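PDB 4XT0: protein LigF from Sphingobium sp. SYK-6, which cleaves beta-aryl ether bonds of lignin fragments as a glutathione-binding beta-etherase of the glutathione S-transferase superfamily. Local coordinates for residues A[176-181]-A[224-229]; A[101-106]-A[197-202]; A[5-10]-A[30-35]. One frame throughout, in Å; residues are numbered along the deposited sequence.

Interaction 1 of 3, residues A[176-181]-A[224-229]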
loop_
_atom_site.group_PDB
_atom_site.type_symbol
_atom_site.label_atom_id
_atom_site.label_comp_id
_atom_site.label_asym_id
_atom_site.label_seq_id
_atom_site.Cartn_x
_atom_site.Cartn_y
_atom_site.Cartn_z
ATOM N N ALA A 176 -13.148 -9.438 10.363
ATOM C CA ALA A 176 -14.035 -8.628 11.195
ATOM C C ALA A 176 -14.275 -7.250 10.562
ATOM O O ALA A 176 -15.387 -6.728 10.594
ATOM C CB ALA A 176 -13.465 -8.471 12.615
ATOM N N ARG A 177 -13.238 -6.663 9.975
ATOM C CA ARG A 177 -13.387 -5.337 9.378
ATOM C C ARG A 177 -14.339 -5.369 8.175
ATOM O O ARG A 177 -15.155 -4.466 7.984
ATOM C CB ARG A 177 -12.028 -4.782 8.952
ATOM C CG ARG A 177 -12.123 -3.425 8.273
ATOM C CD ARG A 177 -12.727 -2.390 9.222
ATOM N NE ARG A 177 -12.949 -1.122 8.538
ATOM C CZ ARG A 177 -14.079 -0.793 7.924
ATOM N NH1 ARG A 177 -15.104 -1.639 7.921
ATOM N NH2 ARG A 177 -14.183 0.382 7.317
ATOM N N LEU A 178 -14.218 -6.417 7.370
ATOM C CA LEU A 178 -15.062 -6.592 6.202
ATOM C C LEU A 178 -16.505 -6.793 6.615
ATOM O O LEU A 178 -17.417 -6.236 5.998
ATOM C CB LEU A 178 -14.579 -7.778 5.353
ATOM C CG LEU A 178 -13.300 -7.536 4.546
ATOM C CD1 LEU A 178 -12.727 -8.857 4.042
ATOM C CD2 LEU A 178 -13.561 -6.598 3.369
ATOM N N GLU A 179 -16.705 -7.583 7.667
ATOM C CA GLU A 179 -18.040 -7.891 8.141
ATOM C C GLU A 179 -18.701 -6.653 8.715
ATOM O O GLU A 179 -19.898 -6.451 8.555
ATOM C CB GLU A 179 -18.000 -8.986 9.203
ATOM C CG GLU A 179 -19.373 -9.373 9.704
ATOM C CD GLU A 179 -20.170 -10.081 8.637
ATOM O OE1 GLU A 179 -19.553 -10.519 7.639
ATOM O OE2 GLU A 179 -21.407 -10.202 8.787
ATOM N N GLU A 180 -17.905 -5.838 9.393
ATOM C CA GLU A 180 -18.357 -4.564 9.934
ATOM C C GLU A 180 -19.097 -3.733 8.877
ATOM O O GLU A 180 -20.074 -3.058 9.184
ATOM C CB GLU A 180 -17.154 -3.799 10.486
ATOM C CG GLU A 180 -17.441 -2.447 11.084
ATOM C CD GLU A 180 -16.180 -1.795 11.636
ATOM O OE1 GLU A 180 -15.260 -2.531 12.061
ATOM O OE2 GLU A 180 -16.104 -0.547 11.642
ATOM N N THR A 181 -18.653 -3.807 7.625
ATOM C CA THR A 181 -19.275 -3.005 6.572
ATOM C C THR A 181 -20.307 -3.827 5.793
ATOM O O THR A 181 -21.437 -3.376 5.565
ATOM C CB THR A 181 -18.216 -2.430 5.599
ATOM O OG1 THR A 181 -17.398 -1.472 6.288
ATOM C CG2 THR A 181 -18.879 -1.769 4.394
ATOM N N PRO A 224 -22.031 -13.536 8.168
ATOM C CA PRO A 224 -23.069 -13.614 7.133
ATOM C C PRO A 224 -22.955 -12.504 6.091
ATOM O O PRO A 224 -23.219 -12.752 4.918
ATOM C CB PRO A 224 -24.373 -13.471 7.932
ATOM C CG PRO A 224 -23.978 -12.718 9.147
ATOM C CD PRO A 224 -22.607 -13.240 9.491
ATOM N N GLY A 225 -22.568 -11.304 6.515
ATOM C CA GLY A 225 -22.391 -10.199 5.595
ATOM C C GLY A 225 -21.322 -10.507 4.562
ATOM O O GLY A 225 -21.542 -10.376 3.358
ATOM N N LEU A 226 -20.155 -10.910 5.043
ATOM C CA LEU A 226 -19.043 -11.276 4.173
ATOM C C LEU A 226 -19.446 -12.391 3.185
ATOM O O LEU A 226 -19.171 -12.303 1.981
ATOM C CB LEU A 226 -17.844 -11.709 5.031
ATOM C CG LEU A 226 -16.577 -12.196 4.335
ATOM C CD1 LEU A 226 -16.080 -11.148 3.387
ATOM C CD2 LEU A 226 -15.505 -12.521 5.368
ATOM N N CYS A 227 -20.112 -13.424 3.700
ATOM C CA CYS A 227 -20.559 -14.539 2.863
ATOM C C CYS A 227 -21.576 -14.142 1.789
ATOM O O CYS A 227 -21.515 -14.647 0.669
ATOM C CB CYS A 227 -21.153 -15.650 3.726
ATOM S SG CYS A 227 -19.944 -16.510 4.754
ATOM N N ALA A 228 -22.518 -13.262 2.115
ATOM C CA ALA A 228 -23.499 -12.827 1.114
ATOM C C ALA A 228 -22.816 -12.014 0.010
ATOM O O ALA A 228 -23.158 -12.131 -1.167
ATOM C CB ALA A 228 -24.619 -12.018 1.764
ATOM N N TRP A 229 -21.842 -11.200 0.404
ATOM C CA TRP A 229 -21.036 -10.418 -0.532
ATOM C C TRP A 229 -20.222 -11.339 -1.454
ATOM O O TRP A 229 -20.208 -11.152 -2.676
ATOM C CB TRP A 229 -20.140 -9.463 0.265
ATOM C CG TRP A 229 -19.049 -8.710 -0.471
ATOM C CD1 TRP A 229 -19.178 -7.537 -1.174
ATOM C CD2 TRP A 229 -17.648 -9.037 -0.488
ATOM N NE1 TRP A 229 -17.948 -7.135 -1.646
ATOM C CE2 TRP A 229 -16.999 -8.026 -1.240
ATOM C CE3 TRP A 229 -16.889 -10.081 0.049
ATOM C CZ2 TRP A 229 -15.615 -8.047 -1.475
ATOM C CZ3 TRP A 229 -15.510 -10.089 -0.179
ATOM C CH2 TRP A 229 -14.893 -9.074 -0.934
#
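One carboxylate accepts two backbone N-H bonds and carries the polar half of this contact. E179, on helix 161-182, leaves its backbone with CG anti to the N and then bends at chi2, which brings the carboxylate to the first turn of helix 224-235. There the two oxygens divide the work: OE1 of E179 accepts from N of L226 at 2.7 Å, and OE2 of E179 accepts from N of G225 at 2.8 Å. Both oxygens offer their syn lone pairs, so the carboxylate faces the two consecutive N-H groups like a fork, and the paired grip fixes its rotation. The bond to L226 is the straighter one, 159° at the hydrogen against 146° for G225. The positive end of the helix dipole would probably stabilise the carboxylate in its charged form.

Packing around the fork is close. CD of P224 lies 3.3 Å from OE2 of E179, and the lack of a side chain on G225 matters, since a CB there would run into the same oxygen. The apolar half is small: CD1 of L178 meets CD1 of L226 at 4.1 Å, the two leucines crossing obliquely, while L226 also packs on V175 and L182 of helix 161-182. Beyond L178 lie W102 and F110 of helix 93-121.

The axes of segments 176-181 and 224-229 pass 8.0 Å apart at 80°, nearly perpendicular. A glutamate of one helix thus accepts the consecutive N-H groups of G225 and L226 in the first turn of another, joining two helices of the all-helical C-terminal domain of the glutathione S-transferase fold.

Interaction 2 of 3, residues A[101-106]-A[197-202]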
loop_
_atom_site.group_PDB
_atom_site.type_symbol
_atom_site.label_atom_id
_atom_site.label_comp_id
_atom_site.label_asym_id
_atom_site.label_seq_id
_atom_site.Cartn_x
_atom_site.Cartn_y
_atom_site.Cartn_z
ATOM N N VAL A 101 -9.055 3.743 -0.041
ATOM C CA VAL A 101 -8.734 3.326 1.322
ATOM C C VAL A 101 -8.870 1.796 1.394
ATOM O O VAL A 101 -8.020 1.120 1.973
ATOM C CB VAL A 101 -9.636 4.011 2.379
ATOM C CG1 VAL A 101 -9.394 3.407 3.776
ATOM C CG2 VAL A 101 -9.357 5.521 2.420
ATOM N N TRP A 102 -9.919 1.250 0.776
ATOM C CA TRP A 102 -10.098 -0.210 0.734
ATOM C C TRP A 102 -9.031 -0.915 -0.081
ATOM O O TRP A 102 -8.572 -1.993 0.307
ATOM C CB TRP A 102 -11.476 -0.596 0.153
ATOM C CG TRP A 102 -12.590 -0.504 1.146
ATOM C CD1 TRP A 102 -13.588 0.418 1.164
ATOM C CD2 TRP A 102 -12.807 -1.368 2.261
ATOM N NE1 TRP A 102 -14.423 0.188 2.223
ATOM C CE2 TRP A 102 -13.967 -0.895 2.924
ATOM C CE3 TRP A 102 -12.148 -2.487 2.779
ATOM C CZ2 TRP A 102 -14.480 -1.514 4.065
ATOM C CZ3 TRP A 102 -12.659 -3.099 3.919
ATOM C CH2 TRP A 102 -13.814 -2.611 4.545
ATOM N N THR A 103 -8.682 -0.360 -1.247
ATOM C CA THR A 103 -7.777 -1.090 -2.126
ATOM C C THR A 103 -6.359 -1.058 -1.548
ATOM O O THR A 103 -5.634 -2.039 -1.633
ATOM C CB THR A 103 -7.794 -0.551 -3.592
ATOM O OG1 THR A 103 -7.398 0.824 -3.645
ATOM C CG2 THR A 103 -9.195 -0.723 -4.226
ATOM N N LYS A 104 -5.962 0.054 -0.944
ATOM C CA LYS A 104 -4.623 0.121 -0.379
ATOM C C LYS A 104 -4.559 -0.712 0.908
ATOM O O LYS A 104 -3.508 -1.237 1.259
ATOM C CB LYS A 104 -4.202 1.577 -0.133
ATOM C CG LYS A 104 -4.788 2.218 1.143
ATOM C CD LYS A 104 -4.654 3.750 1.050
ATOM C CE LYS A 104 -3.181 4.199 0.981
ATOM N NZ LYS A 104 -2.492 3.981 2.325
ATOM N N TRP A 105 -5.690 -0.870 1.589
ATOM C CA TRP A 105 -5.726 -1.730 2.763
ATOM C C TRP A 105 -5.518 -3.198 2.370
ATOM O O TRP A 105 -4.917 -3.959 3.113
ATOM C CB TRP A 105 -7.042 -1.558 3.508
ATOM C CG TRP A 105 -7.200 -2.433 4.700
ATOM C CD1 TRP A 105 -6.640 -2.264 5.935
ATOM C CD2 TRP A 105 -8.020 -3.596 4.777
ATOM N NE1 TRP A 105 -7.056 -3.270 6.780
ATOM C CE2 TRP A 105 -7.908 -4.099 6.096
ATOM C CE3 TRP A 105 -8.838 -4.274 3.867
ATOM C CZ2 TRP A 105 -8.576 -5.249 6.517
ATOM C CZ3 TRP A 105 -9.509 -5.413 4.289
ATOM C CH2 TRP A 105 -9.372 -5.886 5.605
ATOM N N VAL A 106 -6.002 -3.586 1.197
ATOM C CA VAL A 106 -5.683 -4.916 0.691
ATOM C C VAL A 106 -4.180 -5.040 0.484
ATOM O O VAL A 106 -3.575 -6.011 0.948
ATOM C CB VAL A 106 -6.411 -5.233 -0.626
ATOM C CG1 VAL A 106 -5.901 -6.561 -1.217
ATOM C CG2 VAL A 106 -7.887 -5.302 -0.389
ATOM N N ASP A 197 -14.336 -3.707 -4.114
ATOM C CA ASP A 197 -14.868 -5.066 -4.024
ATOM C C ASP A 197 -13.957 -6.063 -4.731
ATOM O O ASP A 197 -13.653 -7.123 -4.185
ATOM C CB ASP A 197 -16.294 -5.127 -4.588
ATOM C CG ASP A 197 -17.217 -4.138 -3.893
ATOM O OD1 ASP A 197 -17.623 -4.411 -2.731
ATOM O OD2 ASP A 197 -17.507 -3.073 -4.490
ATOM N N ILE A 198 -13.500 -5.711 -5.930
ATOM C CA ILE A 198 -12.654 -6.605 -6.723
ATOM C C ILE A 198 -11.332 -6.932 -5.995
ATOM O O ILE A 198 -10.945 -8.102 -5.873
ATOM C CB ILE A 198 -12.358 -5.981 -8.124
ATOM C CG1 ILE A 198 -13.584 -6.087 -9.030
ATOM C CG2 ILE A 198 -11.161 -6.650 -8.787
ATOM C CD1 ILE A 198 -13.447 -5.246 -10.320
ATOM N N CYS A 199 -10.665 -5.906 -5.475
ATOM C CA CYS A 199 -9.367 -6.111 -4.824
ATOM C C CYS A 199 -9.514 -6.949 -3.554
ATOM O O CYS A 199 -8.664 -7.794 -3.260
ATOM C CB CYS A 199 -8.702 -4.767 -4.507
ATOM S SG CYS A 199 -8.168 -3.814 -5.989
ATOM N N ASN A 200 -10.589 -6.725 -2.804
ATOM C CA ASN A 200 -10.816 -7.495 -1.595
ATOM C C ASN A 200 -11.293 -8.909 -1.911
ATOM O O ASN A 200 -10.919 -9.866 -1.216
ATOM C CB ASN A 200 -11.825 -6.784 -0.686
ATOM C CG ASN A 200 -11.182 -5.712 0.150
ATOM O OD1 ASN A 200 -10.648 -5.991 1.223
ATOM N ND2 ASN A 200 -11.213 -4.473 -0.340
ATOM N N PHE A 201 -12.109 -9.035 -2.957
ATOM C CA PHE A 201 -12.610 -10.345 -3.401
ATOM C C PHE A 201 -11.445 -11.206 -3.857
ATOM O O PHE A 201 -11.442 -12.416 -3.642
ATOM C CB PHE A 201 -13.640 -10.182 -4.537
ATOM C CG PHE A 201 -14.207 -11.482 -5.061
ATOM C CD1 PHE A 201 -15.301 -12.069 -4.452
ATOM C CD2 PHE A 201 -13.675 -12.085 -6.190
ATOM C CE1 PHE A 201 -15.855 -13.262 -4.940
ATOM C CE2 PHE A 201 -14.213 -13.278 -6.689
ATOM C CZ PHE A 201 -15.311 -13.859 -6.068
ATOM N N ALA A 202 -10.450 -10.575 -4.483
ATOM C CA ALA A 202 -9.250 -11.289 -4.941
ATOM C C ALA A 202 -8.585 -12.062 -3.799
ATOM O O ALA A 202 -8.105 -13.187 -3.997
ATOM C CB ALA A 202 -8.242 -10.303 -5.575
#
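N200 of helix 195-204 reaches across to helix 93-121, and its side chain carries most of the polar character of the contact. From CB, chi1 of -82° sets CG beside the backbone N, and the amide comes up against the methyl CG2 of V106, which lies 3.4 Å from CG of N200. At the tip the two branches part. OD1 of N200 sits 3.3 Å from CG2 of V106 and, on another side, 3.3 Å from CZ3 of W105, which it meets at the ring edge and in the ring plane; amide and indole are nearly coplanar, 26° apart. ND2 of N200 also lies against CG2 of V106, at 3.4 Å, with O and CE3 of W102 a little farther off and that ring almost perpendicular to the amide. The amide nitrogen donates instead within its own helix, to the carbonyl O of A196, and this bond probably sets which way round the amide lies.

Beside it runs a strip of apolar contacts. SG of C199 rests 3.7 Å from CG2 of T103, and CG2 of V106 reaches CB of C199 at 4.2 Å. OG1 of T103 turns back to the carbonyl O of R100, so the threonine presents its methyl to the sulfur. The axes of segments 101-106 and 197-202 run nearly parallel, 23° and 8.7 Å apart, inside the C-terminal domain; L178 and W229 also pack on N200.

An alanine here would remove the amide, and with it the bond to A196 O, and would probably loosen the packing against V106 and W105. Chemically the contact is lopsided: OD1 of N200 is buried among carbons with no hydrogen-bond partner, and the weakly positive rim of the W105 ring would probably offset part of the cost.

Interaction 3 of 3, residues A[5-10]-A[30-35]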
loop_
_atom_site.group_PDB
_atom_site.type_symbol
_atom_site.label_atom_id
_atom_site.label_comp_id
_atom_site.label_asym_id
_atom_site.label_seq_id
_atom_site.Cartn_x
_atom_site.Cartn_y
_atom_site.Cartn_z
ATOM N N THR A 5 -3.805 -5.861 -28.622
ATOM C CA THR A 5 -3.050 -4.709 -28.158
ATOM C C THR A 5 -3.019 -4.704 -26.629
ATOM O O THR A 5 -2.254 -3.960 -26.021
ATOM C CB THR A 5 -3.649 -3.394 -28.673
ATOM O OG1 THR A 5 -4.983 -3.241 -28.164
ATOM C CG2 THR A 5 -3.669 -3.384 -30.197
ATOM N N LEU A 6 -3.864 -5.537 -26.025
ATOM C CA LEU A 6 -3.888 -5.726 -24.574
ATOM C C LEU A 6 -3.571 -7.173 -24.259
ATOM O O LEU A 6 -4.209 -8.078 -24.803
ATOM C CB LEU A 6 -5.255 -5.376 -23.979
ATOM C CG LEU A 6 -5.619 -4.002 -23.428
ATOM C CD1 LEU A 6 -7.048 -4.072 -22.882
ATOM C CD2 LEU A 6 -4.640 -3.545 -22.351
ATOM N N LYS A 7 -2.591 -7.385 -23.387
ATOM C CA LYS A 7 -2.241 -8.724 -22.908
ATOM C C LYS A 7 -2.075 -8.696 -21.395
ATOM O O LYS A 7 -1.480 -7.759 -20.858
ATOM C CB LYS A 7 -0.953 -9.228 -23.564
ATOM C CG LYS A 7 -1.024 -9.291 -25.082
ATOM C CD LYS A 7 0.306 -9.734 -25.685
ATOM C CE LYS A 7 0.302 -9.561 -27.201
ATOM N NZ LYS A 7 -0.873 -10.258 -27.824
ATOM N N LEU A 8 -2.621 -9.701 -20.707
ATOM C CA LEU A 8 -2.390 -9.844 -19.270
ATOM C C LEU A 8 -1.610 -11.127 -18.972
ATOM O O LEU A 8 -2.026 -12.220 -19.348
ATOM C CB LEU A 8 -3.703 -9.863 -18.479
ATOM C CG LEU A 8 -3.460 -9.855 -16.961
ATOM C CD1 LEU A 8 -2.982 -8.460 -16.499
ATOM C CD2 LEU A 8 -4.674 -10.303 -16.153
ATOM N N TYR A 9 -0.494 -10.971 -18.274
ATOM C CA TYR A 9 0.341 -12.076 -17.822
ATOM C C TYR A 9 0.053 -12.336 -16.355
ATOM O O TYR A 9 0.276 -11.442 -15.528
ATOM C CB TYR A 9 1.816 -11.733 -18.022
ATOM C CG TYR A 9 2.179 -11.526 -19.464
ATOM C CD1 TYR A 9 2.083 -10.273 -20.056
ATOM C CD2 TYR A 9 2.605 -12.594 -20.245
ATOM C CE1 TYR A 9 2.409 -10.087 -21.386
ATOM C CE2 TYR A 9 2.933 -12.418 -21.571
ATOM C CZ TYR A 9 2.833 -11.164 -22.135
ATOM O OH TYR A 9 3.155 -10.991 -23.454
ATOM N N SER A 10 -0.454 -13.519 -16.012
ATOM C CA SER A 10 -0.866 -13.748 -14.619
ATOM C C SER A 10 -1.019 -15.224 -14.277
ATOM O O SER A 10 -0.877 -16.087 -15.150
ATOM C CB SER A 10 -2.193 -13.028 -14.326
ATOM O OG SER A 10 -3.304 -13.860 -14.647
ATOM N N GLU A 30 -11.352 -6.651 -24.712
ATOM C CA GLU A 30 -10.675 -7.747 -25.396
ATOM C C GLU A 30 -9.174 -7.741 -25.068
ATOM O O GLU A 30 -8.518 -6.694 -25.091
ATOM C CB GLU A 30 -10.904 -7.653 -26.908
ATOM C CG GLU A 30 -10.717 -8.965 -27.633
ATOM C CD GLU A 30 -10.963 -8.836 -29.126
ATOM O OE1 GLU A 30 -11.514 -7.792 -29.546
ATOM O OE2 GLU A 30 -10.608 -9.774 -29.876
ATOM N N PHE A 31 -8.645 -8.913 -24.744
ATOM C CA PHE A 31 -7.256 -9.043 -24.337
ATOM C C PHE A 31 -6.806 -10.480 -24.487
ATOM O O PHE A 31 -7.628 -11.397 -24.455
ATOM C CB PHE A 31 -7.056 -8.589 -22.886
ATOM C CG PHE A 31 -7.660 -9.524 -21.850
ATOM C CD1 PHE A 31 -9.028 -9.524 -21.599
ATOM C CD2 PHE A 31 -6.850 -10.389 -21.121
ATOM C CE1 PHE A 31 -9.587 -10.376 -20.637
ATOM C CE2 PHE A 31 -7.390 -11.242 -20.163
ATOM C CZ PHE A 31 -8.761 -11.237 -19.918
ATOM N N GLU A 32 -5.500 -10.673 -24.647
ATOM C CA GLU A 32 -4.936 -12.014 -24.628
ATOM C C GLU A 32 -4.634 -12.411 -23.182
ATOM O O GLU A 32 -3.868 -11.749 -22.472
ATOM C CB GLU A 32 -3.670 -12.098 -25.496
ATOM C CG GLU A 32 -3.187 -13.524 -25.702
ATOM C CD GLU A 32 -1.818 -13.609 -26.370
ATOM O OE1 GLU A 32 -1.300 -12.569 -26.836
ATOM O OE2 GLU A 32 -1.259 -14.724 -26.427
ATOM N N GLN A 33 -5.259 -13.488 -22.735
ATOM C CA GLN A 33 -5.022 -13.999 -21.394
ATOM C C GLN A 33 -3.823 -14.946 -21.429
ATOM O O GLN A 33 -3.940 -16.054 -21.934
ATOM C CB GLN A 33 -6.285 -14.710 -20.863
ATOM C CG GLN A 33 -6.218 -15.077 -19.385
ATOM C CD GLN A 33 -7.567 -15.468 -18.812
ATOM O OE1 GLN A 33 -8.583 -14.832 -19.096
ATOM N NE2 GLN A 33 -7.582 -16.509 -17.986
ATOM N N VAL A 34 -2.670 -14.508 -20.923
ATOM C CA VAL A 34 -1.467 -15.345 -20.954
ATOM C C VAL A 34 -1.203 -15.991 -19.598
ATOM O O VAL A 34 -0.937 -15.308 -18.609
ATOM C CB VAL A 34 -0.211 -14.545 -21.387
ATOM C CG1 VAL A 34 1.013 -15.461 -21.423
ATOM C CG2 VAL A 34 -0.434 -13.916 -22.752
ATOM N N PHE A 35 -1.300 -17.316 -19.547
ATOM C CA PHE A 35 -1.046 -18.043 -18.307
ATOM C C PHE A 35 0.453 -18.198 -18.062
ATOM O O PHE A 35 1.148 -18.856 -18.834
ATOM C CB PHE A 35 -1.711 -19.424 -18.341
ATOM C CG PHE A 35 -1.519 -20.215 -17.079
ATOM C CD1 PHE A 35 -1.968 -19.719 -15.865
ATOM C CD2 PHE A 35 -0.903 -21.454 -17.108
ATOM C CE1 PHE A 35 -1.801 -20.444 -14.697
ATOM C CE2 PHE A 35 -0.734 -22.189 -15.945
ATOM C CZ PHE A 35 -1.189 -21.687 -14.738
HETATM O O HOH W 1 -6.459 -6.608 -27.259
#
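Strands 6-10 and 32-35 lie side by side and parallel, and their side chains pair off alternately on the two faces of the sheet. On the face of K7, Y9, E32 and V34, two pairs match in shape. CB and CG1 of V34 bulge into the hollow alongside the CD2-CE2 side of the Y9 ring, CG1 of V34 coming 3.5 Å from CD2 of Y9, with both side chains pointing the same way. Next along, CG, CD and CE of K7 lie along the extended E32, and the lysine bends at chi4 (-54°) so that its NZ meets OE1 of E32 in a salt bridge of 2.5 Å, nearly along the C-O axis. Just before strand 32-35, F31 takes the crowded chi1 position (71°), which lays its ring beside L8, a residue of the opposite face that is bridged to Q33; CD2 of F31 stands 4.1 Å from CB of L8. At that end CB of L6 fits against CB of F31 at 3.8 Å.

A ladder of four backbone bonds holds the register, L6 O and L8 O receiving N-H groups of E32 and V34, while L8 and S10 donate to E32 O and V34 O. The ladder is lengthened by a water that accepts from N of L6 and donates to O of E30.

With helix 15-26 between them in the chain, these strands form a beta-alpha-beta unit of the thioredoxin-like domain. That helix packs against L8, S10, F31 and Q33, helix 46-51 lies against Y9, and strand 59-62 runs antiparallel along the other edge of strand 6-10, leaving 32-35 outermost within the chain.

Interactions 1 and 2 form one continuous piece of the helical C-terminal domain, their centres 13 Å apart. NE1 of W229 lies 3.0 Å from OD1 of D197, a probable hydrogen bond, and CD2 of L178 packs 3.7 Å from both CZ3 of W102 and OD1 of N200, so L178 and W229 link the two. Interaction 3 belongs to the thioredoxin-like N-terminal domain: its nearest atoms are about 10 Å from interaction 2 and about 18 Å from interaction 1. The glutathione pocket draws on both domains, with F11, N16, Q56 and S70 from the first and Q148 and W152 from the second. The side chains of V106 and S10 come no nearer than about 8 Å to a bound glutathione (nearest atoms), so neither contact lines the site directly.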